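Local coordinates for mitogen activated protein kinase, putative (Leishmania donovani, PDB 4QNY) that probably transfers the gamma-phosphate of ATP to serine or threonine residues of protein substrates, as a member of the mitogen-activated protein kinase family, at residues H126-I131 with H308-Q313; M188-A193 with S222-Q227; I207-I212 with R289-F294; P245-I250 with Y261-S266. All coordinates share one frame; numbering follows the deposited sequence. Where two conformers were deposited one is given.

Contact 1 (H126-I131 with H308-Q313)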
loop_
_atom_site.group_PDB
_atom_site.type_symbol
_atom_site.label_atom_id
_atom_site.label_comp_id
_atom_site.label_asym_id
_atom_site.label_seq_id
_atom_site.Cartn_x
_atom_site.Cartn_y
_atom_site.Cartn_z
ATOM N N HIS A 126 -3.077 -20.683 0.237
ATOM C CA HIS A 126 -3.109 -19.474 -0.580
ATOM C C HIS A 126 -2.755 -18.249 0.255
ATOM O O HIS A 126 -1.958 -17.408 -0.161
ATOM C CB HIS A 126 -4.488 -19.283 -1.217
ATOM C CG HIS A 126 -4.768 -20.217 -2.353
ATOM N ND1 HIS A 126 -6.011 -20.774 -2.568
ATOM C CD2 HIS A 126 -3.971 -20.683 -3.343
ATOM C CE1 HIS A 126 -5.965 -21.547 -3.638
ATOM N NE2 HIS A 126 -4.738 -21.509 -4.127
ATOM N N ILE A 127 -3.357 -18.163 1.437
ATOM C CA ILE A 127 -3.161 -17.029 2.331
ATOM C C ILE A 127 -1.728 -16.973 2.852
ATOM O O ILE A 127 -1.128 -15.901 2.921
ATOM C CB ILE A 127 -4.139 -17.086 3.520
ATOM C CG1 ILE A 127 -5.582 -17.126 3.014
ATOM C CG2 ILE A 127 -3.936 -15.898 4.441
ATOM C CD1 ILE A 127 -6.602 -17.392 4.096
ATOM N N GLN A 128 -1.186 -18.134 3.209
ATOM C CA GLN A 128 0.188 -18.233 3.694
ATOM C C GLN A 128 1.183 -17.649 2.697
ATOM O O GLN A 128 2.082 -16.897 3.074
ATOM C CB GLN A 128 0.548 -19.691 3.988
ATOM C CG GLN A 128 -0.045 -20.235 5.273
ATOM C CD GLN A 128 0.041 -21.746 5.362
ATOM O OE1 GLN A 128 0.246 -22.428 4.358
ATOM N NE2 GLN A 128 -0.114 -22.277 6.569
ATOM N N PHE A 129 1.015 -17.999 1.426
ATOM C CA PHE A 129 1.913 -17.534 0.377
ATOM C C PHE A 129 1.729 -16.039 0.120
ATOM O O PHE A 129 2.699 -15.323 -0.129
ATOM C CB PHE A 129 1.687 -18.331 -0.910
ATOM C CG PHE A 129 2.744 -18.110 -1.955
ATOM C CD1 PHE A 129 4.082 -18.051 -1.605
ATOM C CD2 PHE A 129 2.400 -17.978 -3.290
ATOM C CE1 PHE A 129 5.058 -17.850 -2.563
ATOM C CE2 PHE A 129 3.371 -17.779 -4.256
ATOM C CZ PHE A 129 4.701 -17.716 -3.891
ATOM N N PHE A 130 0.485 -15.575 0.185
ATOM C CA PHE A 130 0.187 -14.151 0.046
ATOM C C PHE A 130 0.832 -13.338 1.163
ATOM O O PHE A 130 1.521 -12.352 0.910
ATOM C CB PHE A 130 -1.326 -13.911 0.045
ATOM C CG PHE A 130 -1.990 -14.195 -1.270
ATOM C CD1 PHE A 130 -1.273 -14.141 -2.454
ATOM C CD2 PHE A 130 -3.339 -14.509 -1.324
ATOM C CE1 PHE A 130 -1.887 -14.401 -3.665
ATOM C CE2 PHE A 130 -3.957 -14.769 -2.531
ATOM C CZ PHE A 130 -3.231 -14.715 -3.702
ATOM N N ILE A 131 0.601 -13.767 2.401
ATOM C CA ILE A 131 1.071 -13.038 3.573
ATOM C C ILE A 131 2.597 -12.994 3.660
ATOM O O ILE A 131 3.174 -11.943 3.942
ATOM C CB ILE A 131 0.504 -13.651 4.869
ATOM C CG1 ILE A 131 -1.009 -13.431 4.937
ATOM C CG2 ILE A 131 1.170 -13.045 6.093
ATOM C CD1 ILE A 131 -1.418 -11.972 4.874
ATOM N N HIS A 308 6.912 -16.560 12.197
ATOM C CA HIS A 308 5.740 -17.118 12.861
ATOM C C HIS A 308 5.421 -18.513 12.320
ATOM O O HIS A 308 5.569 -18.766 11.124
ATOM C CB HIS A 308 4.539 -16.186 12.681
ATOM C CG HIS A 308 3.372 -16.521 13.555
ATOM N ND1 HIS A 308 2.373 -17.386 13.164
ATOM C CD2 HIS A 308 3.045 -16.107 14.802
ATOM C CE1 HIS A 308 1.481 -17.492 14.133
ATOM N NE2 HIS A 308 1.865 -16.726 15.138
ATOM N N PRO A 309 4.990 -19.428 13.207
ATOM C CA PRO A 309 4.629 -20.808 12.853
ATOM C C PRO A 309 3.603 -20.934 11.722
ATOM O O PRO A 309 3.522 -21.992 11.098
ATOM C CB PRO A 309 4.050 -21.356 14.160
ATOM C CG PRO A 309 4.773 -20.605 15.217
ATOM C CD PRO A 309 4.969 -19.218 14.666
ATOM N N PHE A 310 2.834 -19.880 11.463
ATOM C CA PHE A 310 1.831 -19.913 10.402
ATOM C C PHE A 310 2.482 -19.932 9.021
ATOM O O PHE A 310 1.873 -20.364 8.043
ATOM C CB PHE A 310 0.884 -18.716 10.525
ATOM C CG PHE A 310 -0.171 -18.658 9.454
ATOM C CD1 PHE A 310 -1.115 -19.665 9.334
ATOM C CD2 PHE A 310 -0.229 -17.586 8.577
ATOM C CE1 PHE A 310 -2.087 -19.610 8.350
ATOM C CE2 PHE A 310 -1.200 -17.525 7.594
ATOM C CZ PHE A 310 -2.132 -18.536 7.483
ATOM N N LEU A 311 3.727 -19.471 8.951
ATOM C CA LEU A 311 4.443 -19.375 7.684
ATOM C C LEU A 311 5.703 -20.235 7.669
ATOM O O LEU A 311 6.634 -19.960 6.911
ATOM C CB LEU A 311 4.818 -17.919 7.401
ATOM C CG LEU A 311 3.704 -16.878 7.494
ATOM C CD1 LEU A 311 4.277 -15.477 7.352
ATOM C CD2 LEU A 311 2.640 -17.134 6.440
ATOM N N GLU A 312 5.728 -21.276 8.497
ATOM C CA GLU A 312 6.947 -22.053 8.719
ATOM C C GLU A 312 7.427 -22.821 7.487
ATOM O O GLU A 312 8.630 -23.018 7.307
ATOM C CB GLU A 312 6.745 -23.026 9.886
ATOM C CG GLU A 312 5.663 -24.071 9.665
ATOM C CD GLU A 312 5.442 -24.943 10.886
ATOM O OE1 GLU A 312 6.321 -24.957 11.773
ATOM O OE2 GLU A 312 4.392 -25.614 10.959
ATOM N N GLN A 313 6.498 -23.250 6.639
ATOM C CA GLN A 313 6.861 -24.010 5.444
ATOM C C GLN A 313 7.346 -23.101 4.318
ATOM O O GLN A 313 7.756 -23.578 3.259
ATOM C CB GLN A 313 5.675 -24.849 4.958
ATOM C CG GLN A 313 5.406 -26.092 5.794
ATOM C CD GLN A 313 4.278 -26.936 5.233
ATOM O OE1 GLN A 313 4.453 -28.125 4.960
ATOM N NE2 GLN A 313 3.110 -26.327 5.061
#
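The CG methylene of Q128 lies over one face of the F310 ring, 3.8 Å from the ring centroid and offset toward the rim, a CH-pi contact in the C-terminal lobe of the protein kinase fold. Helix 124-143, equivalent to αE of kinases, meets here the turn that follows helix 302-306. F310 holds CG anti to its backbone N (chi1 179°), which sends the ring to the helix, where I127 CG2 reaches the ring edge. Extended beyond CG, Q128 places its NE2 3.1 Å from F310 O, with the amide plane turned 62° from the ring. Beside it L311 divides its methyls: CD2 presses on the helix backbone, 3.4 Å from Q128 O, and CD1 meets I131 CG2 at 4.1 Å. F310 also packs on A284 and L287 of helix 282-291, and D286 of that helix hydrogen-bonds H308 NE2. The other ring nitrogen, H308 ND1, accepts from F310 N at 3.1 Å, the donor lying 29° out of the imidazole plane.

Contact 2 (M188-A193 with S222-Q227)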
loop_
_atom_site.group_PDB
_atom_site.type_symbol
_atom_site.label_atom_id
_atom_site.label_comp_id
_atom_site.label_asym_id
_atom_site.label_seq_id
_atom_site.Cartn_x
_atom_site.Cartn_y
_atom_site.Cartn_z
ATOM N N MET A 188 -10.425 6.170 1.871
ATOM C CA MET A 188 -10.181 4.869 2.486
ATOM C C MET A 188 -9.298 4.996 3.724
ATOM O O MET A 188 -8.079 5.125 3.614
ATOM C CB MET A 188 -9.538 3.916 1.477
ATOM C CG MET A 188 -9.310 2.509 2.003
ATOM S SD MET A 188 -10.842 1.700 2.497
ATOM C CE MET A 188 -11.780 1.786 0.973
ATOM N N ARG A 189 -9.920 4.958 4.900
ATOM C CA ARG A 189 -9.196 5.073 6.164
ATOM C C ARG A 189 -9.250 3.771 6.961
ATOM O O ARG A 189 -8.752 3.696 8.084
ATOM C CB ARG A 189 -9.767 6.215 7.006
ATOM C CG ARG A 189 -11.088 5.873 7.682
ATOM C CD ARG A 189 -11.592 7.004 8.567
ATOM N NE ARG A 189 -12.132 8.115 7.787
ATOM C CZ ARG A 189 -11.678 9.362 7.848
ATOM N NH1 ARG A 189 -10.675 9.667 8.660
ATOM N NH2 ARG A 189 -12.232 10.307 7.100
ATOM N N TRP A 190 -9.850 2.745 6.366
ATOM C CA TRP A 190 -10.139 1.497 7.067
ATOM C C TRP A 190 -8.895 0.692 7.444
ATOM O O TRP A 190 -8.985 -0.273 8.201
ATOM C CB TRP A 190 -11.061 0.624 6.213
ATOM C CG TRP A 190 -12.399 1.244 5.945
ATOM C CD1 TRP A 190 -12.927 2.350 6.546
ATOM C CD2 TRP A 190 -13.378 0.794 5.002
ATOM N NE1 TRP A 190 -14.176 2.614 6.037
ATOM C CE2 TRP A 190 -14.475 1.674 5.086
ATOM C CE3 TRP A 190 -13.432 -0.268 4.094
ATOM C CZ2 TRP A 190 -15.613 1.524 4.299
ATOM C CZ3 TRP A 190 -14.564 -0.416 3.313
ATOM C CH2 TRP A 190 -15.639 0.475 3.420
ATOM N N TYR A 191 -7.741 1.091 6.923
ATOM C CA TYR A 191 -6.519 0.323 7.126
ATOM C C TYR A 191 -5.466 1.119 7.886
ATOM O O TYR A 191 -4.299 0.731 7.943
ATOM C CB TYR A 191 -5.976 -0.151 5.777
ATOM C CG TYR A 191 -6.982 -0.986 5.021
ATOM C CD1 TYR A 191 -7.063 -2.356 5.222
ATOM C CD2 TYR A 191 -7.871 -0.401 4.127
ATOM C CE1 TYR A 191 -7.990 -3.123 4.546
ATOM C CE2 TYR A 191 -8.803 -1.160 3.446
ATOM C CZ TYR A 191 -8.858 -2.522 3.659
ATOM O OH TYR A 191 -9.782 -3.285 2.983
ATOM N N ARG A 192 -5.891 2.227 8.482
ATOM C CA ARG A 192 -5.006 3.056 9.287
ATOM C C ARG A 192 -4.817 2.478 10.687
ATOM O O ARG A 192 -5.787 2.161 11.375
ATOM C CB ARG A 192 -5.549 4.484 9.376
ATOM C CG ARG A 192 -5.499 5.240 8.062
ATOM C CD ARG A 192 -6.140 6.610 8.183
ATOM N NE ARG A 192 -5.647 7.524 7.159
ATOM C CZ ARG A 192 -6.037 8.788 7.032
ATOM N NH1 ARG A 192 -6.931 9.298 7.869
ATOM N NH2 ARG A 192 -5.524 9.545 6.072
ATOM N N ALA A 193 -3.559 2.341 11.093
ATOM C CA ALA A 193 -3.214 1.851 12.422
ATOM C C ALA A 193 -3.754 2.789 13.503
ATOM O O ALA A 193 -3.912 3.985 13.260
ATOM C CB ALA A 193 -1.703 1.699 12.545
ATOM N N SER A 222 -13.590 -12.513 5.356
ATOM C CA SER A 222 -14.313 -11.396 5.954
ATOM C C SER A 222 -14.219 -10.116 5.128
ATOM O O SER A 222 -13.277 -9.921 4.362
ATOM C CB SER A 222 -13.791 -11.123 7.368
ATOM O OG SER A 222 -14.427 -9.990 7.934
ATOM N N ARG A 223 -15.214 -9.252 5.291
ATOM C CA ARG A 223 -15.161 -7.890 4.772
ATOM C C ARG A 223 -14.198 -7.080 5.645
ATOM O O ARG A 223 -13.816 -7.552 6.717
ATOM C CB ARG A 223 -16.564 -7.270 4.758
ATOM C CG ARG A 223 -17.402 -7.660 3.549
ATOM C CD ARG A 223 -16.971 -6.892 2.307
ATOM N NE ARG A 223 -17.237 -5.461 2.436
ATOM C CZ ARG A 223 -16.900 -4.550 1.527
ATOM N NH1 ARG A 223 -16.278 -4.916 0.415
ATOM N NH2 ARG A 223 -17.185 -3.271 1.732
ATOM N N PRO A 224 -13.781 -5.882 5.186
ATOM C CA PRO A 224 -12.904 -5.023 5.995
ATOM C C PRO A 224 -13.354 -4.902 7.452
ATOM O O PRO A 224 -14.493 -4.522 7.727
ATOM C CB PRO A 224 -12.994 -3.678 5.279
ATOM C CG PRO A 224 -13.154 -4.056 3.849
ATOM C CD PRO A 224 -13.986 -5.319 3.836
ATOM N N LEU A 225 -12.450 -5.236 8.368
ATOM C CA LEU A 225 -12.780 -5.357 9.783
ATOM C C LEU A 225 -13.133 -4.024 10.437
ATOM O O LEU A 225 -14.022 -3.960 11.286
ATOM C CB LEU A 225 -11.615 -6.001 10.539
ATOM C CG LEU A 225 -11.016 -7.277 9.942
ATOM C CD1 LEU A 225 -9.859 -7.774 10.796
ATOM C CD2 LEU A 225 -12.074 -8.356 9.788
ATOM N N PHE A 226 -12.434 -2.963 10.043
ATOM C CA PHE A 226 -12.596 -1.667 10.694
ATOM C C PHE A 226 -13.091 -0.602 9.722
ATOM O O PHE A 226 -12.303 0.185 9.198
ATOM C CB PHE A 226 -11.274 -1.228 11.325
ATOM C CG PHE A 226 -10.509 -2.351 11.968
ATOM C CD1 PHE A 226 -10.992 -2.974 13.108
ATOM C CD2 PHE A 226 -9.305 -2.782 11.434
ATOM C CE1 PHE A 226 -10.290 -4.008 13.702
ATOM C CE2 PHE A 226 -8.598 -3.815 12.023
ATOM C CZ PHE A 226 -9.091 -4.429 13.158
ATOM N N GLN A 227 -14.401 -0.572 9.496
ATOM C CA GLN A 227 -14.991 0.342 8.522
ATOM C C GLN A 227 -15.488 1.639 9.159
ATOM O O GLN A 227 -16.690 1.830 9.339
ATOM C CB GLN A 227 -16.141 -0.345 7.783
ATOM C CG GLN A 227 -15.713 -1.550 6.961
ATOM C CD GLN A 227 -16.879 -2.219 6.259
ATOM O OE1 GLN A 227 -17.976 -1.666 6.190
ATOM N NE2 GLN A 227 -16.645 -3.416 5.733
HETATM O O HOH W 1 -10.140 -2.617 8.054
#
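W190 starts with CB 3.3 Å from F226 O; CG, beside its own backbone N (chi1 -62°), and CD1 stay close to that carbonyl. The five-membered ring receives Q227 CA over its face, 3.5 Å from the centroid, a CH-pi contact, while NE1 is hydrogen-bonded to G228 O. Farther out, Q227 CG lies over the centre of the indole, and the Q227 amide plane is only 15° from that of the ring. At the six-membered ring, CE3 meets P224 CB at 3.6 Å, and CZ3 ends 4.2 Å from R223 NH2. M188 SD of the same segment lies on the opposite face, offset toward the rim, so both faces are packed. A water bridges the two backbones, donating to W190 O at 2.6 Å and accepting from F226 N. Y191 OH touches P224 CG and is hydrogen-bonded to E218 of helix 206-219. This is the P+1 loop leading into the APE motif of kinases, packed against the link between the equivalents of αF and αG.

Contact 3 (I207-I212 with R289-F294)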
loop_
_atom_site.group_PDB
_atom_site.type_symbol
_atom_site.label_atom_id
_atom_site.label_comp_id
_atom_site.label_asym_id
_atom_site.label_seq_id
_atom_site.Cartn_x
_atom_site.Cartn_y
_atom_site.Cartn_z
ATOM N N ILE A 207 2.982 0.427 11.361
ATOM C CA ILE A 207 1.713 0.785 10.737
ATOM C C ILE A 207 1.480 -0.038 9.472
ATOM O O ILE A 207 0.341 -0.218 9.042
ATOM C CB ILE A 207 1.639 2.291 10.390
ATOM C CG1 ILE A 207 2.647 2.651 9.296
ATOM C CG2 ILE A 207 1.857 3.140 11.636
ATOM C CD1 ILE A 207 2.423 4.020 8.687
ATOM N N ASP A 208 2.561 -0.539 8.882
ATOM C CA ASP A 208 2.456 -1.400 7.709
ATOM C C ASP A 208 2.057 -2.810 8.121
ATOM O O ASP A 208 1.382 -3.517 7.372
ATOM C CB ASP A 208 3.775 -1.424 6.934
ATOM C CG ASP A 208 4.043 -0.123 6.200
ATOM O OD1 ASP A 208 3.071 0.596 5.886
ATOM O OD2 ASP A 208 5.225 0.178 5.934
ATOM N N VAL A 209 2.476 -3.212 9.317
ATOM C CA VAL A 209 2.121 -4.519 9.859
ATOM C C VAL A 209 0.625 -4.565 10.145
ATOM O O VAL A 209 -0.031 -5.584 9.926
ATOM C CB VAL A 209 2.912 -4.836 11.147
ATOM C CG1 VAL A 209 2.496 -6.185 11.716
ATOM C CG2 VAL A 209 4.406 -4.810 10.870
ATOM N N TRP A 210 0.095 -3.444 10.626
ATOM C CA TRP A 210 -1.333 -3.313 10.895
ATOM C C TRP A 210 -2.140 -3.522 9.620
ATOM O O TRP A 210 -3.178 -4.184 9.631
ATOM C CB TRP A 210 -1.645 -1.941 11.500
ATOM C CG TRP A 210 -3.100 -1.736 11.801
ATOM C CD1 TRP A 210 -4.040 -1.198 10.971
ATOM C CD2 TRP A 210 -3.781 -2.072 13.016
ATOM N NE1 TRP A 210 -5.265 -1.177 11.594
ATOM C CE2 TRP A 210 -5.132 -1.708 12.850
ATOM C CE3 TRP A 210 -3.380 -2.644 14.227
ATOM C CZ2 TRP A 210 -6.084 -1.897 13.850
ATOM C CZ3 TRP A 210 -4.327 -2.829 15.219
ATOM C CH2 TRP A 210 -5.662 -2.458 15.024
ATOM N N GLY A 211 -1.651 -2.954 8.522
ATOM C CA GLY A 211 -2.295 -3.095 7.229
ATOM C C GLY A 211 -2.340 -4.535 6.757
ATOM O O GLY A 211 -3.322 -4.965 6.157
ATOM N N ILE A 212 -1.274 -5.282 7.030
ATOM C CA ILE A 212 -1.210 -6.694 6.670
ATOM C C ILE A 212 -2.205 -7.502 7.499
ATOM O O ILE A 212 -2.842 -8.430 6.995
ATOM C CB ILE A 212 0.212 -7.261 6.863
ATOM C CG1 ILE A 212 1.192 -6.555 5.926
ATOM C CG2 ILE A 212 0.242 -8.760 6.607
ATOM C CD1 ILE A 212 0.884 -6.750 4.456
ATOM N N ARG A 289 -4.107 -11.969 15.490
ATOM C CA ARG A 289 -4.228 -11.301 16.781
ATOM C C ARG A 289 -3.027 -10.408 17.072
ATOM O O ARG A 289 -3.177 -9.270 17.520
ATOM C CB ARG A 289 -4.386 -12.336 17.899
ATOM C CG ARG A 289 -4.257 -11.766 19.302
ATOM C CD ARG A 289 -3.728 -12.812 20.272
ATOM N NE ARG A 289 -2.389 -13.264 19.901
ATOM C CZ ARG A 289 -1.265 -12.673 20.295
ATOM N NH1 ARG A 289 -1.313 -11.602 21.074
ATOM N NH2 ARG A 289 -0.090 -13.153 19.909
ATOM N N HIS A 290 -1.833 -10.932 16.811
ATOM C CA HIS A 290 -0.601 -10.224 17.129
ATOM C C HIS A 290 -0.333 -9.084 16.144
ATOM O O HIS A 290 0.267 -8.072 16.504
ATOM C CB HIS A 290 0.578 -11.200 17.147
ATOM C CG HIS A 290 1.695 -10.781 18.051
ATOM N ND1 HIS A 290 2.715 -11.632 18.415
ATOM C CD2 HIS A 290 1.949 -9.602 18.666
ATOM C CE1 HIS A 290 3.552 -10.996 19.215
ATOM N NE2 HIS A 290 3.111 -9.762 19.383
ATOM N N MET A 291 -0.781 -9.254 14.903
ATOM C CA MET A 291 -0.651 -8.208 13.893
ATOM C C MET A 291 -1.563 -7.027 14.199
ATOM O O MET A 291 -1.288 -5.898 13.796
ATOM C CB MET A 291 -0.970 -8.753 12.498
ATOM C CG MET A 291 0.186 -9.462 11.814
ATOM S SD MET A 291 -0.269 -10.076 10.180
ATOM C CE MET A 291 1.311 -10.677 9.591
ATOM N N LEU A 292 -2.653 -7.295 14.909
ATOM C CA LEU A 292 -3.639 -6.263 15.201
ATOM C C LEU A 292 -3.639 -5.883 16.678
ATOM O O LEU A 292 -4.695 -5.751 17.297
ATOM C CB LEU A 292 -5.034 -6.723 14.770
ATOM C CG LEU A 292 -5.218 -6.926 13.262
ATOM C CD1 LEU A 292 -6.599 -7.482 12.948
ATOM C CD2 LEU A 292 -4.984 -5.622 12.513
ATOM N N VAL A 293 -2.446 -5.706 17.236
ATOM C CA VAL A 293 -2.302 -5.245 18.611
ATOM C C VAL A 293 -2.313 -3.721 18.644
ATOM O O VAL A 293 -1.649 -3.074 17.833
ATOM C CB VAL A 293 -1.006 -5.777 19.258
ATOM C CG1 VAL A 293 -0.767 -5.122 20.611
ATOM C CG2 VAL A 293 -1.067 -7.288 19.399
ATOM N N PHE A 294 -3.082 -3.161 19.575
ATOM C CA PHE A 294 -3.236 -1.714 19.718
ATOM C C PHE A 294 -1.896 -0.986 19.808
ATOM O O PHE A 294 -1.569 -0.159 18.955
ATOM C CB PHE A 294 -4.086 -1.405 20.954
ATOM C CG PHE A 294 -4.245 0.061 21.233
ATOM C CD1 PHE A 294 -5.192 0.811 20.557
ATOM C CD2 PHE A 294 -3.456 0.687 22.186
ATOM C CE1 PHE A 294 -5.343 2.160 20.817
ATOM C CE2 PHE A 294 -3.600 2.034 22.450
ATOM C CZ PHE A 294 -4.545 2.771 21.766
#
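M291, in the last turn of helix 282-291, begins the contact with an extended chain that runs along helix 206-219: its CG meets V209 CG1 at 4.0 Å, and its tip, CE, reaches I212 CG2 at 3.7 Å. L292 leaves helical geometry; its CG is beside the backbone N (chi1 -65°), which brings CD2 over the centre of the W210 indole, 3.7 Å from the centroid of the six-membered ring, a CH-pi contact just 8° off the ring normal. The backbone of L292 follows the same ring, with its C 3.5 Å from W210 CZ3. V293 then sets its carbonyl O at the indole edge, 3.8 Å from W210 CZ3, and that oxygen is hydrogen-bonded to R299. W210 can reach this far because CG is anti to its backbone N (chi1 180°). Helix 206-219, equivalent to αF of the kinase C-lobe, packs through I212 on A134 and L138 of helix 124-143, whose L135 meets M291; D208 hydrogen-bonds H148 N beside strand 146-147.

Contact 4 (P245-I250 with Y261-S266); sequences PSEEDI and YLKKKS
Two backbone N-H groups grip S246 O: I250 N at 2.9 Å and, weakly, D249 N. S246 is the N-cap of helix 247-250, and its OG also accepts weakly from D249 N at 3.4 Å while donating a weak bond to D249 OD2. This cap starts a helix that turns I250 toward helix 256-264. There I250 and L262 cross obliquely, with I250 CG1 3.8 Å from L262 CD2, and P245 CD lies 4.5 Å from the same methyl. K263, fully extended, lies across the bent E247 side chain, its CE 3.8 Å from E247 OE2. The charges themselves stop short of a salt bridge, K263 NZ and E247 OE2 being 4.1 Å apart; K263 NZ is hydrogen-bonded to N251 OD1 instead. Apolar at I250 and L262 and charged where E247 and K263 meet the solvent, the pair corresponds to part of the MAPK insert, between the equivalents of αG and αH. L262 packs on V239 of helix 231-242; D249 OD1 hydrogen-bonds N295 ND2 after helix 282-291.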
loop_
_atom_site.group_PDB
_atom_site.type_symbol
_atom_site.label_atom_id
_atom_site.label_comp_id
_atom_site.label_asym_id
_atom_site.label_seq_id
_atom_site.Cartn_x
_atom_site.Cartn_y
_atom_site.Cartn_z
ATOM N N PRO A 245 -7.936 -1.524 25.300
ATOM C CA PRO A 245 -6.543 -1.717 25.718
ATOM C C PRO A 245 -6.320 -1.327 27.176
ATOM O O PRO A 245 -7.128 -0.591 27.743
ATOM C CB PRO A 245 -5.757 -0.786 24.784
ATOM C CG PRO A 245 -6.718 -0.392 23.699
ATOM C CD PRO A 245 -8.068 -0.425 24.331
ATOM N N SER A 246 -5.234 -1.815 27.767
ATOM C CA SER A 246 -4.892 -1.477 29.144
ATOM C C SER A 246 -4.584 0.009 29.272
ATOM O O SER A 246 -4.282 0.674 28.280
ATOM C CB SER A 246 -3.699 -2.306 29.624
ATOM O OG SER A 246 -2.539 -2.021 28.861
ATOM N N GLU A 247 -4.660 0.521 30.496
ATOM C CA GLU A 247 -4.405 1.932 30.764
ATOM C C GLU A 247 -2.997 2.335 30.332
ATOM O O GLU A 247 -2.787 3.431 29.810
ATOM C CB GLU A 247 -4.606 2.235 32.252
ATOM C CG GLU A 247 -4.533 3.714 32.617
ATOM C CD GLU A 247 -5.875 4.417 32.500
ATOM O OE1 GLU A 247 -6.726 3.963 31.705
ATOM O OE2 GLU A 247 -6.080 5.426 33.209
ATOM N N GLU A 248 -2.040 1.436 30.543
ATOM C CA GLU A 248 -0.647 1.694 30.195
ATOM C C GLU A 248 -0.438 1.717 28.684
ATOM O O GLU A 248 0.456 2.399 28.183
ATOM C CB GLU A 248 0.265 0.644 30.834
ATOM N N ASP A 249 -1.262 0.966 27.960
ATOM C CA ASP A 249 -1.178 0.941 26.503
ATOM C C ASP A 249 -1.835 2.175 25.897
ATOM O O ASP A 249 -1.337 2.736 24.921
ATOM C CB ASP A 249 -1.821 -0.330 25.947
ATOM C CG ASP A 249 -0.933 -1.548 26.106
ATOM O OD1 ASP A 249 0.300 -1.399 25.986
ATOM O OD2 ASP A 249 -1.467 -2.652 26.348
ATOM N N ILE A 250 -2.954 2.592 26.481
ATOM C CA ILE A 250 -3.646 3.799 26.045
ATOM C C ILE A 250 -2.740 5.016 26.209
ATOM O O ILE A 250 -2.666 5.869 25.327
ATOM C CB ILE A 250 -4.955 4.017 26.829
ATOM C CG1 ILE A 250 -5.919 2.854 26.588
ATOM C CG2 ILE A 250 -5.610 5.333 26.431
ATOM C CD1 ILE A 250 -7.214 2.968 27.352
ATOM N N TYR A 261 -10.591 10.409 25.240
ATOM C CA TYR A 261 -11.817 9.863 24.670
ATOM C C TYR A 261 -11.884 8.349 24.838
ATOM O O TYR A 261 -12.947 7.791 25.110
ATOM C CB TYR A 261 -11.929 10.228 23.188
ATOM C CG TYR A 261 -13.070 9.537 22.474
ATOM C CD1 TYR A 261 -14.371 10.009 22.587
ATOM C CD2 TYR A 261 -12.846 8.416 21.684
ATOM C CE1 TYR A 261 -15.419 9.382 21.937
ATOM C CE2 TYR A 261 -13.886 7.782 21.030
ATOM C CZ TYR A 261 -15.170 8.270 21.160
ATOM O OH TYR A 261 -16.208 7.642 20.512
ATOM N N LEU A 262 -10.741 7.691 24.674
ATOM C CA LEU A 262 -10.673 6.237 24.742
ATOM C C LEU A 262 -10.936 5.728 26.158
ATOM O O LEU A 262 -11.453 4.627 26.344
ATOM C CB LEU A 262 -9.309 5.749 24.245
ATOM C CG LEU A 262 -9.102 4.239 24.120
ATOM C CD1 LEU A 262 -10.243 3.601 23.345
ATOM C CD2 LEU A 262 -7.768 3.939 23.453
ATOM N N LYS A 263 -10.586 6.540 27.150
ATOM C CA LYS A 263 -10.767 6.157 28.547
ATOM C C LYS A 263 -12.216 6.306 29.003
ATOM O O LYS A 263 -12.701 5.511 29.808
ATOM C CB LYS A 263 -9.845 6.982 29.446
ATOM C CG LYS A 263 -8.373 6.631 29.303
ATOM C CD LYS A 263 -7.491 7.614 30.053
ATOM C CE LYS A 263 -6.018 7.294 29.852
ATOM N NZ LYS A 263 -5.133 8.338 30.440
ATOM N N LYS A 264 -12.898 7.327 28.491
ATOM C CA LYS A 264 -14.300 7.563 28.828
ATOM C C LYS A 264 -15.219 6.573 28.120
ATOM O O LYS A 264 -16.400 6.463 28.449
ATOM C CB LYS A 264 -14.712 8.995 28.469
ATOM C CG LYS A 264 -14.254 10.053 29.460
ATOM C CD LYS A 264 -14.845 11.415 29.123
ATOM C CE LYS A 264 -16.361 11.417 29.262
ATOM N NZ LYS A 264 -16.795 11.263 30.678
ATOM N N LYS A 265 -14.669 5.858 27.145
ATOM C CA LYS A 265 -15.445 4.906 26.361
ATOM C C LYS A 265 -15.741 3.656 27.186
ATOM O O LYS A 265 -14.937 3.258 28.030
ATOM C CB LYS A 265 -14.700 4.534 25.075
ATOM C CG LYS A 265 -15.525 3.738 24.076
ATOM N N SER A 266 -16.899 3.048 26.946
ATOM C CA SER A 266 -17.295 1.839 27.660
ATOM C C SER A 266 -16.335 0.690 27.366
ATOM O O SER A 266 -15.741 0.628 26.290
ATOM C CB SER A 266 -18.723 1.438 27.288
ATOM O OG SER A 266 -19.638 2.477 27.589
#

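In the fold
Contact 3 touches the other three contacts, all within the C-lobe. It meets contact 1 where I131 CD1 lies 4.0 Å from I212 CG2, and contact 2 where F226 CE2 rests on W210 CZ2 at 3.7 Å, the two rings about 25° apart. F294 joins it to contact 4, its CZ 3.8 Å from L262 CD2. Contacts 1 and 4 have centres 33 Å apart and do not touch. Contact 2 lies toward the active site: the Y191 side chain is about 11 Å from the magnesium, bound by N155 and D168, and from the ATP analogue ANP. The I212 side chain is about 14 Å from the metal.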